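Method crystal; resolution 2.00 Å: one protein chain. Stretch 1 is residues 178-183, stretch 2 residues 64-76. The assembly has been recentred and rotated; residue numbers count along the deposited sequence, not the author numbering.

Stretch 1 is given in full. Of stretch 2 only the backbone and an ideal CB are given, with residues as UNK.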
# COMPACT_ATOMS: atom_id res chain seq x y z
N LEU A 178 6.98 0.39 0.00
CA LEU A 178 7.46 -0.90 -0.49
C LEU A 178 7.81 -0.89 -1.98
O LEU A 178 8.63 -1.70 -2.43
CB LEU A 178 6.43 -1.99 -0.19
CG LEU A 178 6.17 -2.25 1.30
CD1 LEU A 178 4.90 -3.05 1.46
CD2 LEU A 178 7.36 -2.96 1.93
N ARG A 179 7.21 0.02 -2.74
CA ARG A 179 7.50 0.11 -4.16
C ARG A 179 8.99 0.43 -4.37
O ARG A 179 9.54 0.13 -5.42
CB ARG A 179 6.65 1.20 -4.83
CG ARG A 179 6.93 2.60 -4.31
CD ARG A 179 6.15 3.69 -5.03
NE ARG A 179 6.35 4.97 -4.35
CZ ARG A 179 6.31 6.16 -4.93
NH1 ARG A 179 6.07 6.28 -6.23
NH2 ARG A 179 6.51 7.25 -4.19
N GLN A 180 9.62 1.02 -3.36
CA GLN A 180 11.04 1.35 -3.47
C GLN A 180 11.87 0.08 -3.69
O GLN A 180 12.94 0.14 -4.30
CB GLN A 180 11.53 2.07 -2.20
CG GLN A 180 10.99 3.48 -2.03
CD GLN A 180 11.66 4.23 -0.90
OE1 GLN A 180 12.73 3.83 -0.42
NE2 GLN A 180 11.05 5.32 -0.46
N SER A 181 11.37 -1.04 -3.19
CA SER A 181 12.02 -2.35 -3.31
C SER A 181 11.41 -3.17 -4.45
O SER A 181 11.83 -4.31 -4.69
CB SER A 181 11.87 -3.14 -2.02
OG SER A 181 12.35 -2.43 -0.90
N LEU A 182 10.43 -2.60 -5.13
CA LEU A 182 9.73 -3.27 -6.21
C LEU A 182 9.09 -4.59 -5.76
O LEU A 182 8.96 -5.53 -6.55
CB LEU A 182 10.64 -3.50 -7.43
CG LEU A 182 10.91 -2.30 -8.35
CD1 LEU A 182 9.61 -1.59 -8.70
CD2 LEU A 182 11.87 -1.34 -7.68
N HIS A 183 8.72 -4.65 -4.48
CA HIS A 183 8.04 -5.81 -3.90
C HIS A 183 6.69 -5.26 -3.45
O HIS A 183 6.59 -4.56 -2.45
CB HIS A 183 8.79 -6.36 -2.67
CG HIS A 183 9.98 -7.20 -3.01
ND1 HIS A 183 11.12 -6.69 -3.57
CD2 HIS A 183 10.21 -8.53 -2.83
CE1 HIS A 183 12.01 -7.66 -3.73
NE2 HIS A 183 11.48 -8.78 -3.28
N UNK A 64 5.23 5.01 -13.41
CA UNK A 64 5.16 4.45 -12.07
C UNK A 64 6.47 3.81 -11.61
O UNK A 64 6.86 3.95 -10.45
CB UNK A 64 4.04 3.41 -12.01
N UNK A 65 7.15 3.11 -12.52
CA UNK A 65 8.40 2.46 -12.15
C UNK A 65 9.50 3.49 -11.95
O UNK A 65 10.31 3.36 -11.03
CB UNK A 65 8.81 1.44 -13.22
N UNK A 66 9.54 4.51 -12.80
CA UNK A 66 10.55 5.55 -12.62
C UNK A 66 10.27 6.21 -11.27
O UNK A 66 11.20 6.55 -10.53
CB UNK A 66 10.53 6.57 -13.76
N UNK A 67 8.99 6.39 -10.96
CA UNK A 67 8.61 7.02 -9.71
C UNK A 67 9.08 6.23 -8.50
O UNK A 67 9.47 6.81 -7.50
CB UNK A 67 7.09 7.20 -9.66
N UNK A 68 9.02 4.91 -8.60
CA UNK A 68 9.46 4.05 -7.51
C UNK A 68 10.96 4.24 -7.28
O UNK A 68 11.42 4.30 -6.13
CB UNK A 68 9.14 2.58 -7.81
N UNK A 69 11.72 4.34 -8.36
CA UNK A 69 13.17 4.52 -8.26
C UNK A 69 13.53 5.92 -7.77
O UNK A 69 14.52 6.09 -7.06
CB UNK A 69 13.83 4.26 -9.62
N UNK A 70 12.73 6.92 -8.15
CA UNK A 70 13.00 8.27 -7.69
C UNK A 70 12.78 8.31 -6.18
O UNK A 70 13.56 8.91 -5.44
CB UNK A 70 12.11 9.29 -8.41
N UNK A 71 11.72 7.65 -5.72
CA UNK A 71 11.41 7.59 -4.29
C UNK A 71 12.56 6.90 -3.56
O UNK A 71 12.95 7.30 -2.46
CB UNK A 71 10.09 6.85 -4.04
N UNK A 72 13.09 5.84 -4.17
CA UNK A 72 14.20 5.10 -3.60
C UNK A 72 15.38 6.06 -3.42
O UNK A 72 16.01 6.09 -2.36
CB UNK A 72 14.58 3.91 -4.48
N UNK A 73 15.67 6.84 -4.45
CA UNK A 73 16.77 7.81 -4.40
C UNK A 73 16.55 8.85 -3.31
O UNK A 73 17.49 9.22 -2.61
CB UNK A 73 16.93 8.50 -5.75
N UNK A 74 15.32 9.33 -3.18
CA UNK A 74 15.01 10.34 -2.17
C UNK A 74 15.21 9.80 -0.76
O UNK A 74 15.74 10.51 0.10
CB UNK A 74 13.57 10.84 -2.34
N UNK A 75 14.81 8.56 -0.51
CA UNK A 75 14.99 7.97 0.81
C UNK A 75 16.47 7.78 1.12
O UNK A 75 16.92 8.07 2.23
CB UNK A 75 14.25 6.63 0.90
N UNK A 76 17.23 7.28 0.14
CA UNK A 76 18.66 7.06 0.34
C UNK A 76 19.35 8.37 0.72
O UNK A 76 20.18 8.41 1.64
CB UNK A 76 19.29 6.47 -0.92

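Stretch 2 is helical throughout, with phi near -60° and psi near -40° at every position, so the face that meets stretch 1 recurs every three or four residues. Position 64 has nothing of stretch 1 within 5.5 Å of its ideal CB, and many side chains would serve. It is Phe64, whose ring leads away; its backbone O accepts a hydrogen bond from a water (2.7 Å to the water O) that in turn accepts one from Arg179 NH1 (2.8 Å).

At position 65 CA-to-CB points sideways, and the ideal CB lies 5.5 Å from Leu182 CD1. A branched or long apolar chain could close that gap; the residue is Leu65, whose CD2 reaches to 4.0 Å from Leu182 CD1. Position 66 is out of reach and tolerates almost anything, here Arg66.

Position 67 is tighter. An ideal CB would stand 3.7 Å from Arg179 NH1, so a small residue is a sensible guess, though alanine is not excluded. Gly67 is found, and its O lies over one face of the Arg179 guanidinium, 3.7 Å from NH1, without a hydrogen bond.

At position 68 CA-to-CB points sideways, yet its ideal CB is 3.5 Å from Arg179 O and 4.3 Å from Leu182 CD1. Little room remains beyond a methyl, which favours alanine, with glycine or perhaps serine as alternatives. Ala68 fits, its CB resting 3.5 Å from Arg179 O and 4.3 Å from Leu182 CD1, so that the helix can come close to the 3-10 segment.

Position 69 points away, yet a long apolar chain could bend back towards Leu182. Leu69 does so, with CD2 4.2 Å from Leu182 CD2, joining Leu65 and Ala68 around that leucine. Position 70 has no neighbour in stretch 1 and is loosely constrained; it is Val70.

Position 71 points toward stretch 1, its ideal CB 3.6 Å from Arg179 NH2 and 4.0 Å from Gln180 NE2. With two side chains so near, a small residue is again favoured. It is Ala71, whose CB packs over one face of the Arg179 guanidinium.

At position 72 the ideal CB is 4.1 Å from Gln180 O, a carbonyl that invites a donor. Lysine, arginine or glutamine might supply one. Arg72 runs out extended, with chi1 to chi3 all t, then turns its guanidinium edge to the carbonyl: NH1 donates to Gln180 O at 2.8 Å, while its other nitrogens bond elsewhere in the structure.

Positions 73 and 74 lie beyond contact and ask nothing particular of stretch 1; they are Leu73 and Leu74.

Position 75 points toward stretch 1, and its ideal CB lies 3.5 Å from Gln180 OE1, at the amide end of that side chain. A short polar residue suits, serine or threonine especially, since a hydroxyl can accept from the amide. Ser75 does this: Gln180 NE2 donates to Ser75 OG at 2.8 Å. Position 76 is again free of stretch 1, and Gln76 occupies it.

Stretch 2 64-76: FLRGALVARLLSQ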
# COMPACT_ATOMS: atom_id res chain seq x y z
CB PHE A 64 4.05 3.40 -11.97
CG PHE A 64 2.69 3.90 -12.36
CD1 PHE A 64 2.28 5.18 -12.03
CD2 PHE A 64 1.81 3.06 -13.05
CE1 PHE A 64 1.01 5.63 -12.38
CE2 PHE A 64 0.54 3.50 -13.39
CZ PHE A 64 0.13 4.79 -13.06
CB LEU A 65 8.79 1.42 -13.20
CG LEU A 65 7.81 0.24 -13.31
CD1 LEU A 65 8.32 -0.74 -14.35
CD2 LEU A 65 7.67 -0.46 -11.95
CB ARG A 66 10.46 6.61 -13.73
CG ARG A 66 11.55 7.67 -13.61
CD ARG A 66 11.31 8.85 -14.54
NE ARG A 66 10.13 9.62 -14.14
CZ ARG A 66 9.75 10.76 -14.70
NH1 ARG A 66 10.45 11.28 -15.70
NH2 ARG A 66 8.66 11.39 -14.27
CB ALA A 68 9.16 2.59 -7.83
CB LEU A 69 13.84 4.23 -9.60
CG LEU A 69 13.78 2.77 -10.05
CD1 LEU A 69 14.63 2.59 -11.30
CD2 LEU A 69 14.30 1.86 -8.94
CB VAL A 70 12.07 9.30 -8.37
CG1 VAL A 70 12.15 10.64 -7.65
CG2 VAL A 70 12.48 9.47 -9.83
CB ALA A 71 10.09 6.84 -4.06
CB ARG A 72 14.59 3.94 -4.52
CG ARG A 72 15.62 3.01 -3.91
CD ARG A 72 16.10 1.95 -4.90
NE ARG A 72 17.09 1.09 -4.26
CZ ARG A 72 16.80 0.07 -3.46
NH1 ARG A 72 15.54 -0.26 -3.22
NH2 ARG A 72 17.78 -0.60 -2.87
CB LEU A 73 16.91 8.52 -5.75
CG LEU A 73 17.49 7.72 -6.92
CD1 LEU A 73 17.26 8.47 -8.22
CD2 LEU A 73 18.98 7.47 -6.69
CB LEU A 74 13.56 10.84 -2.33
CG LEU A 74 13.27 11.65 -3.60
CD1 LEU A 74 11.78 11.92 -3.71
CD2 LEU A 74 14.05 12.96 -3.58
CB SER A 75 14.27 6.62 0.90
OG SER A 75 12.88 6.79 1.13
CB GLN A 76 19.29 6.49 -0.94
CG GLN A 76 20.75 6.11 -0.80
CD GLN A 76 20.99 5.14 0.34
OE1 GLN A 76 20.32 4.11 0.45
NE2 GLN A 76 21.94 5.47 1.21
O HOH W 1 5.40 4.48 -8.24
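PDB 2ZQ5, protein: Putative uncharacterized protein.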